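Local coordinates for betaine aldehyde dehydrogenase (PDB 4QTO), which catalyses the NAD-dependent oxidation of betaine aldehyde to glycine betaine, as a member of the aldehyde dehydrogenase family, at residues Lys29-Arg34 and Val216-Glu221; Glu59-Val64 and Glu118-Gly123; Asp134-Val139 and Gln186-Ile191. All coordinates share one frame; numbering follows the deposited sequence.

Interaction 1: Lys29-Arg34 and Val216-Glu221; sequences KHLSQR and VFELME
A carboxylate-to-backbone contact, backed by two waters, joins Ser32 in the loop before strand 35-37 to Glu218 on helix 211-223, in a partly buried place about 22 Å from the centre of the chain. On the helix side Glu218 is the residue that makes the contact. Its CG stands anti to the carbonyl carbon (chi1 -65°) and the chain beyond is extended. This conformation carries the carboxylate from the helix to the loop backbone. There OE2 accepts the amide of Ser32, Ser32 N to Glu218 OE2 2.9 Å, with an N-H...O angle of 151° and the donor lying nearly on the extension of the C-O bond. Glu218 OE2 also comes within 3.3 Å of Ser32 CB, and the methyl CD1 of Leu31 rests 3.9 Å from both OE1 and OE2 of Glu218, an apolar group against the carboxylate. Two waters carry the grip two residues back along the loop. One donates to OE2 of Glu218 (2.8 Å) and to the carbonyl oxygen of His30 (2.6 Å); the other donates to OE1 of Glu218 at 2.6 Å and only weakly to the same carbonyl. OE1 also forms a salt bridge with Arg215, one helical turn back, which probably favours the ionised carboxylate and limits its rotation. Leu31 meanwhile packs on Leu211 and Ile214 of the same helix. CB of Ser32 faces the helix, while its OG serves the loop itself: in the conformer described, Ser32 OG accepts from Arg34 N at 3.1 Å, an ST turn just before strand 35-37. The arrangement is that of an N-terminal segment fastened to helix 211-223 of the Rossmann-type coenzyme domain in the aldehyde dehydrogenase fold.

Interaction 2: Glu59-Val64 and Glu118-Gly123; sequences EVIFTV and ETLDTG
Ile61 of strand 59-65 and Leu120 of helix 111-122 reach toward each other and meet tip to tip, in a small, wholly apolar contact. The tight part is a single methyl: CD1 of Ile61 lies 3.7 Å from CG of Leu120 and equally 3.7 Å from its CD2. Ile61 places CG1 between its backbone N and carbonyl carbon (chi1 58°), with the chain extended beyond, and this carries CD1 out to the helix. Leu120 answers with CG turned away from its own N, chi1 -175°, which presents the branch point together with one methyl. Around this point the fit is looser. The backbones stay well apart, with CA of Ile61 8.4 Å from CA of Asp121, and Ile61 CD1 comes no nearer than 4.5 Å to Asp121 CA. The carboxylate of Asp121 is engaged elsewhere, its OD2 accepting the amide of Leu211. On the strand side Ile61 is itself partly exposed, whereas Leu120 and Asp121 are buried. Ile61 is also part of a classic beta bulge, in which it and Phe62 both face Ile52. The two-stranded antiparallel sheet 49-54/59-65 lies against the end of helix 111-122: Asn54 touches both Ile61 and Leu120, Leu211 of helix 211-223 packs on Ile61, and helix 126-146 covers Glu118 and Thr119.

Interaction 3: Asp134-Val139 and Gln186-Ile191; sequences DDIHNV and QASWKI
Val139 and Ile136, one turn apart on helix 126-146, pack around Ser188 of helix 183-197. The segments 134-139 and 186-191 run parallel within 2°, their axes 9.4 Å apart. With chi1 at 167°, Val139 sends CG1 anti to its N and against Ser188, 3.7 Å from both OG and the carbonyl O of that residue. Its other methyl, CG2, approaches the indole of Trp189 obliquely, 4.0 Å from CD1. Trp189 starts away from the neighbouring helix, but its ring swings back across Val139 at about a right angle. Ile136 contributes CG2, which touches CB of Ser188 at 3.8 Å. Ser188 holds OG between its backbone N and carbonyl carbon (chi1 73°), where the hydroxyl bonds to the carbonyl O of Leu185, in its own helix. In the conformer described, a water may link OD2 of Asp135 to NE1 of Trp189, the latter bond weak. Trp480 meets the Trp189 ring edge-to-face. The chemistry implies an interface held mainly by van der Waals contact: the serine is small enough for close approach and spends its polarity within its own helix, while the polar link between the two segments is at most this weak water bridge.

From the N terminus, the loop 29-34 is the first segment reached, and it waits longest for its partner: interaction 1 closes only at helix 211-223. Interactions 2 and 3 both nest inside that long loop, in series. In the first of them helix 111-122 comes back to strand 59-65; the chain then enters helix 126-146, which interaction 3 joins to helix 183-197. Interactions 1 and 2 touch through Phe62, whose ring atoms CZ and CE2 lie against the backbone oxygens of Leu31 and Ser32. Met220 SD meets Ile191 CG2 at 3.7 Å, linking interactions 1 and 3. Interactions 1 and 2 thus join the N-terminal loop and strand to helices, interaction 3 helix to helix.

Interaction 1: Lys29-Arg34 and Val216-Glu221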
loop_
_atom_site.group_PDB
_atom_site.type_symbol
_atom_site.label_atom_id
_atom_site.label_comp_id
_atom_site.label_asym_id
_atom_site.label_seq_id
_atom_site.Cartn_x
_atom_site.Cartn_y
_atom_site.Cartn_z
ATOM N N LYS A 29 -9.166 -42.131 20.885
ATOM C CA LYS A 29 -8.227 -43.131 21.375
ATOM C C LYS A 29 -6.775 -42.792 21.033
ATOM O O LYS A 29 -5.875 -43.311 21.668
ATOM C CB LYS A 29 -8.614 -44.561 20.969
ATOM C CG LYS A 29 -8.502 -44.927 19.497
ATOM C CD LYS A 29 -9.001 -46.364 19.272
ATOM C CE LYS A 29 -8.768 -46.940 17.871
ATOM N NZ LYS A 29 -9.490 -46.218 16.782
ATOM N N HIS A 30 -6.542 -41.926 20.047
ATOM C CA HIS A 30 -5.177 -41.549 19.681
ATOM C C HIS A 30 -4.809 -40.108 19.997
ATOM O O HIS A 30 -3.677 -39.710 19.780
ATOM C CB HIS A 30 -4.948 -41.782 18.192
ATOM C CG HIS A 30 -5.189 -43.196 17.770
ATOM N ND1 HIS A 30 -4.298 -44.210 18.039
ATOM C CD2 HIS A 30 -6.220 -43.767 17.103
ATOM C CE1 HIS A 30 -4.771 -45.349 17.564
ATOM N NE2 HIS A 30 -5.939 -45.108 16.996
ATOM N N LEU A 31 -5.748 -39.338 20.501
ATOM C CA LEU A 31 -5.503 -37.916 20.780
ATOM C C LEU A 31 -4.698 -37.704 22.068
ATOM O O LEU A 31 -4.914 -38.394 23.085
ATOM C CB LEU A 31 -6.824 -37.185 20.892
ATOM C CG LEU A 31 -6.766 -35.660 20.996
ATOM C CD1 LEU A 31 -6.224 -35.049 19.692
ATOM C CD2 LEU A 31 -8.140 -35.128 21.305
ATOM N N SER A 32 -3.746 -36.775 22.020
ATOM C CA SER A 32 -2.953 -36.448 23.199
ATOM C C SER A 32 -3.823 -35.870 24.303
ATOM O O SER A 32 -4.841 -35.233 24.043
ATOM C CB SER A 32 -1.856 -35.449 22.856
ATOM O OG SER A 32 -1.138 -35.067 24.019
ATOM N N GLN A 33 -3.409 -36.104 25.539
ATOM C CA GLN A 33 -4.112 -35.595 26.709
ATOM C C GLN A 33 -3.303 -34.507 27.397
ATOM O O GLN A 33 -3.716 -33.992 28.434
ATOM C CB GLN A 33 -4.319 -36.729 27.703
ATOM C CG GLN A 33 -5.249 -37.831 27.215
ATOM C CD GLN A 33 -5.378 -38.948 28.239
ATOM O OE1 GLN A 33 -6.472 -39.203 28.805
ATOM N NE2 GLN A 33 -4.253 -39.573 28.554
ATOM N N ARG A 34 -2.156 -34.173 26.817
ATOM C CA ARG A 34 -1.185 -33.291 27.442
ATOM C C ARG A 34 -0.979 -31.926 26.837
ATOM O O ARG A 34 -1.487 -31.606 25.782
ATOM C CB ARG A 34 0.174 -34.030 27.408
ATOM C CG ARG A 34 0.216 -35.296 28.264
ATOM C CD ARG A 34 1.601 -35.877 28.220
ATOM N NE ARG A 34 1.740 -36.961 29.171
ATOM C CZ ARG A 34 2.918 -37.437 29.578
ATOM N NH1 ARG A 34 2.960 -38.421 30.470
ATOM N NH2 ARG A 34 4.056 -36.928 29.124
ATOM N N VAL A 216 -4.661 -29.785 16.487
ATOM C CA VAL A 216 -3.906 -28.915 15.575
ATOM C C VAL A 216 -2.440 -28.797 16.039
ATOM O O VAL A 216 -1.544 -28.681 15.193
ATOM C CB VAL A 216 -4.575 -27.550 15.309
ATOM C CG1 VAL A 216 -4.350 -26.582 16.456
ATOM C CG2 VAL A 216 -4.027 -26.993 14.034
ATOM N N PHE A 217 -2.185 -28.810 17.360
ATOM C CA PHE A 217 -0.805 -28.817 17.846
ATOM C C PHE A 217 -0.076 -30.092 17.397
ATOM O O PHE A 217 1.100 -30.033 17.027
ATOM C CB PHE A 217 -0.691 -28.567 19.332
ATOM C CG PHE A 217 -0.561 -27.113 19.655
ATOM C CD1 PHE A 217 -1.662 -26.278 19.596
ATOM C CD2 PHE A 217 0.678 -26.594 19.965
ATOM C CE1 PHE A 217 -1.516 -24.919 19.838
ATOM C CE2 PHE A 217 0.824 -25.240 20.243
ATOM C CZ PHE A 217 -0.260 -24.411 20.174
ATOM N N GLU A 218 -0.762 -31.237 17.437
ATOM C CA GLU A 218 -0.152 -32.485 16.899
ATOM C C GLU A 218 0.214 -32.271 15.422
ATOM O O GLU A 218 1.310 -32.632 14.989
ATOM C CB GLU A 218 -1.100 -33.669 17.018
ATOM C CG GLU A 218 -1.428 -34.076 18.458
ATOM C CD GLU A 218 -2.364 -35.256 18.541
ATOM O OE1 GLU A 218 -3.028 -35.589 17.512
ATOM O OE2 GLU A 218 -2.419 -35.865 19.630
ATOM N N LEU A 219 -0.702 -31.691 14.646
ATOM C CA LEU A 219 -0.441 -31.464 13.215
ATOM C C LEU A 219 0.699 -30.469 12.965
ATOM O O LEU A 219 1.518 -30.657 12.061
ATOM C CB LEU A 219 -1.726 -31.028 12.497
ATOM C CG LEU A 219 -2.882 -32.019 12.553
ATOM C CD1 LEU A 219 -4.132 -31.423 11.927
ATOM C CD2 LEU A 219 -2.522 -33.336 11.865
ATOM N N MET A 220 0.739 -29.394 13.751
ATOM C CA MET A 220 1.843 -28.427 13.636
ATOM C C MET A 220 3.190 -29.068 13.960
ATOM O O MET A 220 4.198 -28.813 13.290
ATOM C CB MET A 220 1.595 -27.212 14.506
ATOM C CG MET A 220 0.450 -26.384 13.950
ATOM S SD MET A 220 0.324 -24.764 14.761
ATOM C CE MET A 220 -0.330 -25.277 16.296
ATOM N N GLU A 221 3.217 -29.906 14.977
ATOM C CA GLU A 221 4.454 -30.636 15.294
ATOM C C GLU A 221 4.931 -31.499 14.119
ATOM O O GLU A 221 6.127 -31.585 13.858
ATOM C CB GLU A 221 4.268 -31.497 16.547
ATOM C CG GLU A 221 5.516 -32.320 16.897
ATOM C CD GLU A 221 5.368 -33.087 18.191
ATOM O OE1 GLU A 221 4.298 -33.704 18.394
ATOM O OE2 GLU A 221 6.377 -33.085 18.990
HETATM O O HOH W 1 -4.285 -37.875 17.366
HETATM O O HOH W 2 -1.397 -38.435 19.730
#

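Interaction 2: Glu59-Val64 and Glu118-Gly123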
loop_
_atom_site.group_PDB
_atom_site.type_symbol
_atom_site.label_atom_id
_atom_site.label_comp_id
_atom_site.label_asym_id
_atom_site.label_seq_id
_atom_site.Cartn_x
_atom_site.Cartn_y
_atom_site.Cartn_z
ATOM N N GLU A 59 -22.059 -36.283 28.958
ATOM C CA GLU A 59 -21.159 -37.381 29.294
ATOM C C GLU A 59 -19.707 -36.948 29.163
ATOM O O GLU A 59 -19.365 -36.112 28.300
ATOM C CB GLU A 59 -21.404 -38.572 28.380
ATOM C CG GLU A 59 -22.792 -39.171 28.540
ATOM C CD GLU A 59 -22.972 -40.458 27.759
ATOM O OE1 GLU A 59 -22.001 -40.921 27.113
ATOM O OE2 GLU A 59 -24.092 -41.010 27.797
ATOM N N VAL A 60 -18.876 -37.495 30.046
ATOM C CA VAL A 60 -17.441 -37.233 29.993
ATOM C C VAL A 60 -16.937 -37.990 28.785
ATOM O O VAL A 60 -17.159 -39.198 28.676
ATOM C CB VAL A 60 -16.702 -37.720 31.248
ATOM C CG1 VAL A 60 -15.197 -37.596 31.049
ATOM C CG2 VAL A 60 -17.145 -36.946 32.471
ATOM N N ILE A 61 -16.245 -37.293 27.897
ATOM C CA ILE A 61 -15.712 -37.879 26.685
ATOM C C ILE A 61 -14.175 -37.956 26.662
ATOM O O ILE A 61 -13.626 -38.691 25.841
ATOM C CB ILE A 61 -16.166 -37.120 25.413
ATOM C CG1 ILE A 61 -15.750 -35.626 25.471
ATOM C CG2 ILE A 61 -17.652 -37.340 25.208
ATOM C CD1 ILE A 61 -16.061 -34.790 24.252
ATOM N N PHE A 62 -13.493 -37.205 27.536
ATOM C CA PHE A 62 -12.026 -37.163 27.508
ATOM C C PHE A 62 -11.524 -36.517 28.783
ATOM O O PHE A 62 -12.258 -35.800 29.457
ATOM C CB PHE A 62 -11.570 -36.336 26.301
ATOM C CG PHE A 62 -10.194 -36.680 25.770
ATOM C CD1 PHE A 62 -9.923 -37.946 25.271
ATOM C CD2 PHE A 62 -9.207 -35.711 25.667
ATOM C CE1 PHE A 62 -8.664 -38.253 24.734
ATOM C CE2 PHE A 62 -7.968 -36.015 25.143
ATOM C CZ PHE A 62 -7.702 -37.264 24.657
ATOM N N THR A 63 -10.264 -36.780 29.109
ATOM C CA THR A 63 -9.646 -36.185 30.292
ATOM C C THR A 63 -8.297 -35.618 29.858
ATOM O O THR A 63 -7.490 -36.333 29.247
ATOM C CB THR A 63 -9.460 -37.208 31.412
ATOM O OG1 THR A 63 -10.751 -37.695 31.814
ATOM C CG2 THR A 63 -8.767 -36.562 32.619
ATOM N N VAL A 64 -8.053 -34.349 30.182
ATOM C CA VAL A 64 -6.820 -33.688 29.797
ATOM C C VAL A 64 -6.088 -33.082 31.003
ATOM O O VAL A 64 -6.667 -32.883 32.083
ATOM C CB VAL A 64 -7.081 -32.551 28.769
ATOM C CG1 VAL A 64 -7.745 -33.116 27.520
ATOM C CG2 VAL A 64 -7.933 -31.462 29.394
ATOM N N GLU A 118 -14.884 -31.421 16.575
ATOM C CA GLU A 118 -15.422 -30.114 16.927
ATOM C C GLU A 118 -16.905 -30.229 17.319
ATOM O O GLU A 118 -17.342 -29.619 18.300
ATOM C CB GLU A 118 -15.222 -29.099 15.794
ATOM C CG GLU A 118 -15.270 -27.632 16.222
ATOM C CD GLU A 118 -14.004 -27.185 16.964
ATOM O OE1 GLU A 118 -13.649 -27.774 17.997
ATOM O OE2 GLU A 118 -13.366 -26.196 16.571
ATOM N N THR A 119 -17.665 -31.052 16.597
ATOM C CA THR A 119 -19.073 -31.257 16.925
ATOM C C THR A 119 -19.200 -32.003 18.242
ATOM O O THR A 119 -20.099 -31.690 19.061
ATOM C CB THR A 119 -19.778 -31.994 15.770
ATOM O OG1 THR A 119 -20.079 -31.027 14.771
ATOM C CG2 THR A 119 -21.055 -32.668 16.196
ATOM N N LEU A 120 -18.306 -32.965 18.486
ATOM C CA LEU A 120 -18.368 -33.708 19.747
ATOM C C LEU A 120 -18.125 -32.778 20.940
ATOM O O LEU A 120 -18.815 -32.866 21.954
ATOM C CB LEU A 120 -17.319 -34.827 19.767
ATOM C CG LEU A 120 -17.353 -35.758 20.978
ATOM C CD1 LEU A 120 -18.585 -36.625 20.930
ATOM C CD2 LEU A 120 -16.099 -36.620 20.994
ATOM N N ASP A 121 -17.135 -31.897 20.807
ATOM C CA ASP A 121 -16.722 -31.011 21.906
ATOM C C ASP A 121 -17.659 -29.825 22.117
ATOM O O ASP A 121 -17.901 -29.384 23.255
ATOM C CB ASP A 121 -15.301 -30.486 21.576
ATOM C CG ASP A 121 -14.447 -30.113 22.826
ATOM O OD1 ASP A 121 -14.887 -30.309 23.980
ATOM O OD2 ASP A 121 -13.306 -29.595 22.609
ATOM N N THR A 122 -18.184 -29.268 21.026
ATOM C CA THR A 122 -18.953 -28.018 21.137
ATOM C C THR A 122 -20.444 -28.132 20.902
ATOM O O THR A 122 -21.168 -27.168 21.143
ATOM C CB THR A 122 -18.449 -26.953 20.154
ATOM O OG1 THR A 122 -18.793 -27.319 18.801
ATOM C CG2 THR A 122 -16.934 -26.735 20.298
ATOM N N GLY A 123 -20.884 -29.248 20.319
ATOM C CA GLY A 123 -22.302 -29.514 20.148
ATOM C C GLY A 123 -22.923 -29.039 18.850
ATOM O O GLY A 123 -24.031 -29.458 18.533
#

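Interaction 3: Asp134-Val139 and Gln186-Ile191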
loop_
_atom_site.group_PDB
_atom_site.type_symbol
_atom_site.label_atom_id
_atom_site.label_comp_id
_atom_site.label_asym_id
_atom_site.label_seq_id
_atom_site.Cartn_x
_atom_site.Cartn_y
_atom_site.Cartn_z
ATOM N N ASP A 134 -13.406 -25.969 6.344
ATOM C CA ASP A 134 -13.103 -25.392 5.037
ATOM C C ASP A 134 -12.566 -23.977 5.245
ATOM O O ASP A 134 -11.594 -23.552 4.600
ATOM C CB ASP A 134 -14.334 -25.389 4.135
ATOM C CG ASP A 134 -14.739 -26.779 3.697
ATOM O OD1 ASP A 134 -13.901 -27.693 3.715
ATOM O OD2 ASP A 134 -15.930 -26.953 3.334
ATOM N N ASP A 135 -13.192 -23.238 6.142
ATOM C CA ASP A 135 -12.727 -21.903 6.420
ATOM C C ASP A 135 -11.314 -21.881 7.046
ATOM O O ASP A 135 -10.470 -21.043 6.709
ATOM C CB ASP A 135 -13.733 -21.232 7.316
ATOM C CG ASP A 135 -13.649 -19.788 7.232
ATOM O OD1 ASP A 135 -13.383 -19.278 6.105
ATOM O OD2 ASP A 135 -13.894 -19.167 8.276
ATOM N N ILE A 136 -11.060 -22.793 7.981
ATOM C CA ILE A 136 -9.773 -22.899 8.641
ATOM C C ILE A 136 -8.651 -23.181 7.633
ATOM O O ILE A 136 -7.597 -22.569 7.678
ATOM C CB ILE A 136 -9.808 -23.927 9.777
ATOM C CG1 ILE A 136 -10.729 -23.391 10.885
ATOM C CG2 ILE A 136 -8.430 -24.223 10.311
ATOM C CD1 ILE A 136 -11.266 -24.463 11.784
ATOM N N HIS A 137 -8.906 -24.093 6.697
ATOM C CA HIS A 137 -7.948 -24.332 5.633
ATOM C C HIS A 137 -7.648 -23.015 4.890
ATOM O O HIS A 137 -6.471 -22.688 4.621
ATOM C CB HIS A 137 -8.507 -25.361 4.626
ATOM C CG HIS A 137 -7.679 -25.505 3.385
ATOM N ND1 HIS A 137 -6.499 -26.200 3.359
ATOM C CD2 HIS A 137 -7.854 -25.010 2.136
ATOM C CE1 HIS A 137 -5.993 -26.162 2.132
ATOM N NE2 HIS A 137 -6.819 -25.480 1.363
ATOM N N ASN A 138 -8.696 -22.264 4.547
ATOM C CA ASN A 138 -8.527 -21.008 3.840
ATOM C C ASN A 138 -7.830 -19.917 4.655
ATOM O O ASN A 138 -7.108 -19.110 4.091
ATOM C CB ASN A 138 -9.828 -20.528 3.257
ATOM C CG ASN A 138 -10.254 -21.371 2.068
ATOM O OD1 ASN A 138 -9.377 -21.865 1.309
ATOM N ND2 ASN A 138 -11.554 -21.493 1.847
ATOM N N VAL A 139 -8.020 -19.898 5.980
ATOM C CA VAL A 139 -7.305 -18.950 6.820
ATOM C C VAL A 139 -5.800 -19.214 6.782
ATOM O O VAL A 139 -4.964 -18.336 6.547
ATOM C CB VAL A 139 -7.846 -19.003 8.258
ATOM C CG1 VAL A 139 -6.928 -18.272 9.254
ATOM C CG2 VAL A 139 -9.246 -18.430 8.321
ATOM N N GLN A 186 -11.140 -19.962 15.833
ATOM C CA GLN A 186 -10.531 -18.807 16.487
ATOM C C GLN A 186 -9.043 -19.040 16.718
ATOM O O GLN A 186 -8.262 -18.098 16.635
ATOM C CB GLN A 186 -11.275 -18.476 17.783
ATOM C CG GLN A 186 -12.709 -18.064 17.543
ATOM C CD GLN A 186 -12.860 -16.877 16.607
ATOM O OE1 GLN A 186 -12.399 -15.764 16.891
ATOM N NE2 GLN A 186 -13.578 -17.086 15.511
ATOM N N ALA A 187 -8.645 -20.280 16.965
ATOM C CA ALA A 187 -7.230 -20.602 17.104
ATOM C C ALA A 187 -6.491 -20.277 15.789
ATOM O O ALA A 187 -5.410 -19.677 15.807
ATOM C CB ALA A 187 -7.024 -22.047 17.454
ATOM N N SER A 188 -7.075 -20.689 14.658
ATOM C CA SER A 188 -6.432 -20.457 13.345
ATOM C C SER A 188 -6.214 -18.974 13.075
ATOM O O SER A 188 -5.219 -18.562 12.476
ATOM C CB SER A 188 -7.190 -21.097 12.178
ATOM O OG SER A 188 -8.410 -20.422 11.832
ATOM N N TRP A 189 -7.161 -18.142 13.503
ATOM C CA TRP A 189 -7.051 -16.695 13.286
ATOM C C TRP A 189 -5.848 -16.061 13.985
ATOM O O TRP A 189 -5.343 -15.026 13.551
ATOM C CB TRP A 189 -8.325 -15.992 13.769
ATOM C CG TRP A 189 -9.576 -16.221 12.957
ATOM C CD1 TRP A 189 -9.819 -17.204 12.051
ATOM C CD2 TRP A 189 -10.814 -15.503 13.106
ATOM N NE1 TRP A 189 -11.107 -17.094 11.579
ATOM C CE2 TRP A 189 -11.722 -16.039 12.202
ATOM C CE3 TRP A 189 -11.201 -14.407 13.891
ATOM C CZ2 TRP A 189 -13.026 -15.563 12.090
ATOM C CZ3 TRP A 189 -12.499 -13.914 13.750
ATOM C CH2 TRP A 189 -13.374 -14.498 12.859
ATOM N N LYS A 190 -5.425 -16.675 15.074
ATOM C CA LYS A 190 -4.294 -16.239 15.851
ATOM C C LYS A 190 -2.987 -16.936 15.450
ATOM O O LYS A 190 -1.953 -16.271 15.255
ATOM C CB LYS A 190 -4.581 -16.437 17.356
ATOM C CG LYS A 190 -5.862 -15.749 17.846
ATOM C CD LYS A 190 -5.987 -15.828 19.347
ATOM C CE LYS A 190 -7.317 -15.341 19.888
ATOM N NZ LYS A 190 -7.593 -13.931 19.580
ATOM N N ILE A 191 -3.024 -18.262 15.278
ATOM C CA ILE A 191 -1.822 -19.010 14.966
ATOM C C ILE A 191 -1.278 -18.640 13.607
ATOM O O ILE A 191 -0.054 -18.450 13.440
ATOM C CB ILE A 191 -2.102 -20.525 14.969
ATOM C CG1 ILE A 191 -2.384 -21.002 16.400
ATOM C CG2 ILE A 191 -0.937 -21.303 14.423
ATOM C CD1 ILE A 191 -3.036 -22.360 16.426
HETATM O O HOH W 3 -12.283 -17.368 8.808
#